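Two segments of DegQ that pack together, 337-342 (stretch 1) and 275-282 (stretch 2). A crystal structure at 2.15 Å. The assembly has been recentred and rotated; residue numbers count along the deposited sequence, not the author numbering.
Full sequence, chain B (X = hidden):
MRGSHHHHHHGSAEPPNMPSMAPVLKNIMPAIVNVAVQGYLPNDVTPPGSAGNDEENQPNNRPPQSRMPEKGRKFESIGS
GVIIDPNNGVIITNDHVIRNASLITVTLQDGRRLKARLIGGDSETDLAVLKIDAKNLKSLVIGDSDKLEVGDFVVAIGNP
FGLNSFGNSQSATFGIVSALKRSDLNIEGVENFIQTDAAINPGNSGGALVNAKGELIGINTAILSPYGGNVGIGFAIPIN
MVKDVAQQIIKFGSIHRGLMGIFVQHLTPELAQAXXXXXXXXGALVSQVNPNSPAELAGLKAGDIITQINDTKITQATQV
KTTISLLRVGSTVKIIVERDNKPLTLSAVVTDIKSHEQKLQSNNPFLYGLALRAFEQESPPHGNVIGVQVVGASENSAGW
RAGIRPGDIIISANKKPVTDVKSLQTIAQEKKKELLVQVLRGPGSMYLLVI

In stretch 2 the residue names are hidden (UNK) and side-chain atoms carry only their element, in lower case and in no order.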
ATOM      1  N   VAL B 337     -54.974 -38.772   1.075  1.00 38.27           N
ATOM      2  CA  VAL B 337     -53.753 -39.292   1.735  1.00 37.62           C
ATOM      3  C   VAL B 337     -53.890 -40.788   2.007  1.00 38.37           C
ATOM      4  O   VAL B 337     -54.932 -41.359   1.956  1.00 39.40           O
ATOM      5  CB  VAL B 337     -53.368 -38.538   3.062  1.00 36.93           C
ATOM      6  CG1 VAL B 337     -53.092 -36.973   2.800  1.00 36.23           C
ATOM      7  CG2 VAL B 337     -54.423 -38.720   4.079  1.00 37.62           C
ATOM      8  N   GLU B 338     -52.761 -41.403   2.287  1.00 37.92           N
ATOM      9  CA  GLU B 338     -52.727 -42.741   2.802  1.00 38.55           C
ATOM     10  C   GLU B 338     -52.286 -42.584   4.235  1.00 38.14           C
ATOM     11  O   GLU B 338     -51.276 -41.973   4.497  1.00 37.22           O
ATOM     12  CB  GLU B 338     -51.689 -43.609   2.085  1.00 38.43           C
ATOM     13  CG  GLU B 338     -52.067 -44.066   0.710  1.00 39.13           C
ATOM     14  CD  GLU B 338     -53.007 -45.232   0.711  1.00 40.47           C
ATOM     15  OE1 GLU B 338     -52.911 -46.161   1.530  1.00 40.89           O
ATOM     16  OE2 GLU B 338     -53.880 -45.223  -0.147  1.00 41.27           O
ATOM     17  N   ARG B 339     -53.013 -43.167   5.164  1.00 39.00           N
ATOM     18  CA  ARG B 339     -52.588 -43.169   6.510  1.00 38.86           C
ATOM     19  C   ARG B 339     -52.584 -44.557   7.060  1.00 39.81           C
ATOM     20  O   ARG B 339     -53.624 -45.091   7.287  1.00 41.03           O
ATOM     21  CB  ARG B 339     -53.530 -42.281   7.354  1.00 39.16           C
ATOM     22  CG  ARG B 339     -53.277 -42.357   8.884  1.00 39.40           C
ATOM     23  CD  ARG B 339     -54.251 -41.374   9.696  1.00 40.29           C
ATOM     24  NE  ARG B 339     -54.209 -40.017   9.140  1.00 38.85           N
ATOM     25  CZ  ARG B 339     -55.101 -39.058   9.353  1.00 39.62           C
ATOM     26  NH1 ARG B 339     -56.156 -39.261  10.130  1.00 40.27           N
ATOM     27  NH2 ARG B 339     -54.942 -37.882   8.753  1.00 38.20           N
ATOM     28  N   ASP B 340     -51.393 -45.047   7.416  1.00 39.34           N
ATOM     29  CA  ASP B 340     -51.174 -46.476   7.782  1.00 42.39           C
ATOM     30  C   ASP B 340     -51.913 -47.396   6.783  1.00 43.47           C
ATOM     31  O   ASP B 340     -52.662 -48.236   7.184  1.00 44.95           O
ATOM     32  CB  ASP B 340     -51.664 -46.781   9.218  1.00 45.46           C
ATOM     33  CG  ASP B 340     -51.040 -45.845  10.287  1.00 49.12           C
ATOM     34  OD1 ASP B 340     -51.727 -45.576  11.310  1.00 58.80           O
ATOM     35  OD2 ASP B 340     -49.902 -45.359  10.073  1.00 46.04           O
ATOM     36  N   ASN B 341     -51.736 -47.134   5.501  1.00 44.18           N
ATOM     37  CA  ASN B 341     -52.333 -47.929   4.400  1.00 47.99           C
ATOM     38  C   ASN B 341     -53.822 -47.771   4.136  1.00 51.65           C
ATOM     39  O   ASN B 341     -54.361 -48.437   3.252  1.00 53.97           O
ATOM     40  CB  ASN B 341     -51.958 -49.401   4.545  1.00 48.17           C
ATOM     41  CG  ASN B 341     -50.588 -49.633   4.050  1.00 45.27           C
ATOM     42  OD1 ASN B 341     -49.646 -49.659   4.808  1.00 43.51           O
ATOM     43  ND2 ASN B 341     -50.452 -49.704   2.734  1.00 41.52           N
ATOM     44  N   LYS B 342     -54.462 -46.845   4.845  1.00 52.56           N
ATOM     45  CA  LYS B 342     -55.861 -46.613   4.620  1.00 55.70           C
ATOM     46  C   LYS B 342     -56.063 -45.255   3.989  1.00 53.97           C
ATOM     47  O   LYS B 342     -55.530 -44.253   4.460  1.00 52.88           O
ATOM     48  CB  LYS B 342     -56.639 -46.749   5.915  1.00 57.69           C
ATOM     49  CG  LYS B 342     -56.707 -48.200   6.382  1.00 64.69           C
ATOM     50  CD  LYS B 342     -57.348 -48.300   7.767  1.00 72.53           C
ATOM     51  CE  LYS B 342     -56.659 -49.347   8.628  1.00 76.29           C
ATOM     52  NZ  LYS B 342     -55.283 -48.875   9.026  1.00 75.97           N
ATOM     53  N   UNK B 275     -42.283 -47.085   6.438  1.00 36.11           N
ATOM     54  CA  UNK B 275     -43.637 -46.752   6.865  1.00 36.36           C
ATOM     55  C   UNK B 275     -44.730 -47.736   6.442  1.00 37.19           C
ATOM     56  O   UNK B 275     -45.899 -47.425   6.624  1.00 37.52           O
ATOM     57  s   UNK B 275     -43.170 -42.772   6.395  1.00 39.26           S
ATOM     58  c   UNK B 275     -42.440 -41.727   7.739  1.00 34.36           C
ATOM     59  c   UNK B 275     -43.972 -45.349   6.355  1.00 35.77           C
ATOM     60  c   UNK B 275     -43.308 -44.279   7.272  1.00 37.47           C
ATOM     61  N   UNK B 276     -44.373 -48.887   5.861  1.00 37.65           N
ATOM     62  CA  UNK B 276     -45.356 -49.911   5.583  1.00 38.67           C
ATOM     63  C   UNK B 276     -45.901 -49.946   4.162  1.00 38.91           C
ATOM     64  O   UNK B 276     -46.945 -50.542   3.923  1.00 39.86           O
ATOM     65  N   UNK B 277     -45.201 -49.307   3.236  1.00 38.22           N
ATOM     66  CA  UNK B 277     -45.634 -49.194   1.846  1.00 38.48           C
ATOM     67  C   UNK B 277     -44.618 -49.883   0.952  1.00 38.63           C
ATOM     68  O   UNK B 277     -43.477 -50.083   1.357  1.00 38.26           O
ATOM     69  c   UNK B 277     -48.784 -45.741   3.746  1.00 37.83           C
ATOM     70  c   UNK B 277     -47.505 -45.714   4.194  1.00 37.18           C
ATOM     71  c   UNK B 277     -45.759 -47.723   1.468  1.00 37.76           C
ATOM     72  c   UNK B 277     -49.100 -46.383   2.596  1.00 38.44           C
ATOM     73  c   UNK B 277     -48.126 -47.003   1.877  1.00 39.74           C
ATOM     74  c   UNK B 277     -46.820 -46.996   2.280  1.00 37.69           C
ATOM     75  o   UNK B 277     -49.766 -45.141   4.452  1.00 40.32           O
ATOM     76  c   UNK B 277     -46.514 -46.355   3.457  1.00 37.11           C
ATOM     77  N   UNK B 278     -45.022 -50.261  -0.259  1.00 39.61           N
ATOM     78  CA  UNK B 278     -44.053 -50.942  -1.177  1.00 40.78           C
ATOM     79  C   UNK B 278     -42.951 -49.958  -1.562  1.00 40.27           C
ATOM     80  O   UNK B 278     -43.183 -48.740  -1.521  1.00 38.63           O
ATOM     81  c   UNK B 278     -44.876 -51.231  -2.438  1.00 41.49           C
ATOM     82  c   UNK B 278     -46.336 -51.200  -1.998  1.00 43.34           C
ATOM     83  c   UNK B 278     -46.386 -50.218  -0.812  1.00 40.12           C
ATOM     84  N   UNK B 279     -41.834 -50.466  -2.026  1.00 40.76           N
ATOM     85  CA  UNK B 279     -40.665 -49.688  -2.296  1.00 42.51           C
ATOM     86  C   UNK B 279     -40.899 -48.711  -3.389  1.00 41.73           C
ATOM     87  O   UNK B 279     -40.349 -47.625  -3.366  1.00 41.24           O
ATOM     88  c   UNK B 279     -38.204 -52.180  -4.191  1.00 62.74           C
ATOM     89  c   UNK B 279     -39.428 -50.588  -2.577  1.00 44.32           C
ATOM     90  o   UNK B 279     -37.408 -52.461  -3.236  1.00 65.36           O
ATOM     91  o   UNK B 279     -38.010 -52.549  -5.397  1.00 68.82           O
ATOM     92  c   UNK B 279     -39.510 -51.377  -3.891  1.00 51.45           C
ATOM     93  N   UNK B 280     -41.801 -48.998  -4.306  1.00 44.30           N
ATOM     94  CA  UNK B 280     -42.054 -48.030  -5.364  1.00 44.61           C
ATOM     95  C   UNK B 280     -43.273 -47.189  -5.072  1.00 43.57           C
ATOM     96  O   UNK B 280     -43.779 -46.492  -5.954  1.00 43.42           O
ATOM     97  c   UNK B 280     -43.323 -49.766  -6.865  1.00 53.41           C
ATOM     98  o   UNK B 280     -43.976 -50.160  -5.874  1.00 57.24           O
ATOM     99  o   UNK B 280     -43.577 -50.235  -7.999  1.00 64.57           O
ATOM    100  c   UNK B 280     -42.138 -48.735  -6.748  1.00 47.64           C
ATOM    101  N   UNK B 281     -43.764 -47.197  -3.841  1.00 41.55           N
ATOM    102  CA  UNK B 281     -44.947 -46.355  -3.572  1.00 41.36           C
ATOM    103  C   UNK B 281     -44.599 -44.879  -3.726  1.00 40.58           C
ATOM    104  O   UNK B 281     -43.518 -44.438  -3.328  1.00 41.10           O
ATOM    105  c   UNK B 281     -46.885 -46.022  -1.986  1.00 40.88           C
ATOM    106  c   UNK B 281     -47.081 -44.895  -1.210  1.00 39.31           C
ATOM    107  c   UNK B 281     -49.443 -44.897  -1.701  1.00 42.17           C
ATOM    108  c   UNK B 281     -48.363 -44.354  -1.048  1.00 38.59           C
ATOM    109  c   UNK B 281     -47.978 -46.575  -2.668  1.00 42.36           C
ATOM    110  c   UNK B 281     -45.507 -46.582  -2.164  1.00 40.64           C
ATOM    111  c   UNK B 281     -49.282 -46.033  -2.535  1.00 43.57           C
ATOM    112  N   UNK B 282     -45.503 -44.101  -4.262  1.00 41.05           N
ATOM    113  CA  UNK B 282     -45.191 -42.687  -4.479  1.00 41.63           C
ATOM    114  C   UNK B 282     -46.204 -41.753  -3.824  1.00 39.32           C
ATOM    115  O   UNK B 282     -47.374 -42.056  -3.696  1.00 39.76           O
ATOM    116  c   UNK B 282     -44.177 -42.752  -8.320  1.00 54.29           C
ATOM    117  o   UNK B 282     -45.119 -43.120  -9.039  1.00 58.27           O
ATOM    118  c   UNK B 282     -44.102 -43.157  -6.838  1.00 49.70           C
ATOM    119  c   UNK B 282     -45.156 -42.390  -5.979  1.00 45.15           C
ATOM    120  n   UNK B 282     -43.184 -41.976  -8.769  1.00 56.78           N
TER
HETATM  121  O   HOH W   1     -48.863 -43.555   6.537  1.00 36.84           O

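Position 275 has four side-chain atoms in an unbranched run, two carbons, a sulfur and a terminal carbon. A thioether of this length is Met275. It is the first residue after a helix to leave helical phi/psi, and the end of its side chain leads away from stretch 1, and it makes no contact there.

Position 276 has no side-chain atoms at all and is therefore Gly276. Its backbone angles, phi 98° and psi 17°, would jam a CB against the carbonyl oxygen of the preceding residue, which by itself calls for glycine. The bare backbone also lies beside the turn of stretch 1, and the O of this residue comes within 3.0 Å of Asn341 OD1. The amide of Asn341 is probably turned over in the model, so the nature of this approach is left open.

At position 277 one carbon leads to a six-carbon ring bearing a single oxygen, the pattern of a phenol. That oxygen lies 3.0 Å from Asn341 N and 3.4 Å from Glu338 CB, and the residue is Tyr277. Its CA-to-CB bond points sideways, but with chi1 in the m well the end of the side chain comes nearer and the hydroxyl reaches the backbone of stretch 1.

Position 278 carries three carbons that close a ring onto its own backbone nitrogen, which defines Pro278. It makes no contact with stretch 1 but opens a type I turn that runs through position 281.

Position 279 shows three carbons, the third carrying two oxygens: a carboxylate at the end of a two-methylene chain, hence Glu279. Position 280 is one carbon shorter, with two carbons and two oxygens on the second, and is Asp280. Both side chains are out of reach of stretch 1; these are the two central residues of the turn.

Position 281 has one carbon and then a ring of six carbons without any heteroatom, so it is Phe281. Its N donates a hydrogen bond to Pro278 O (2.8 Å), closing the turn, while its CA-to-CB bond points toward stretch 1 and brings CZ to 3.7 Å from Glu338 CG.

Position 282 has three carbons, the third carrying one oxygen and one nitrogen. This carboxamide is Gln282, out of reach of stretch 1.

The contact is small, burying 244 Å² in all, and Tyr277 contributes the largest share. Stretch 1 leaves its strand after Arg339 in a type I' turn, closed by backbone hydrogen bonds between Arg339 and Lys342. This turn presents Asn341 N to Tyr277 OH in a nearly straight hydrogen bond of 3.0 Å, with an angle of 165°. The neighbouring Asp340 N is poorly angled for the same oxygen, Tyr277 OH, at 3.4 Å; instead, a water links the two, accepting from Asp340 N at 3.1 Å and lying 2.8 Å from Tyr277 OH. The aliphatic part of Glu338 packs against both Tyr277 and Phe281, adding nonpolar contact beside this polar anchor.

Stretch 2 275-282: MGYPEDFQ
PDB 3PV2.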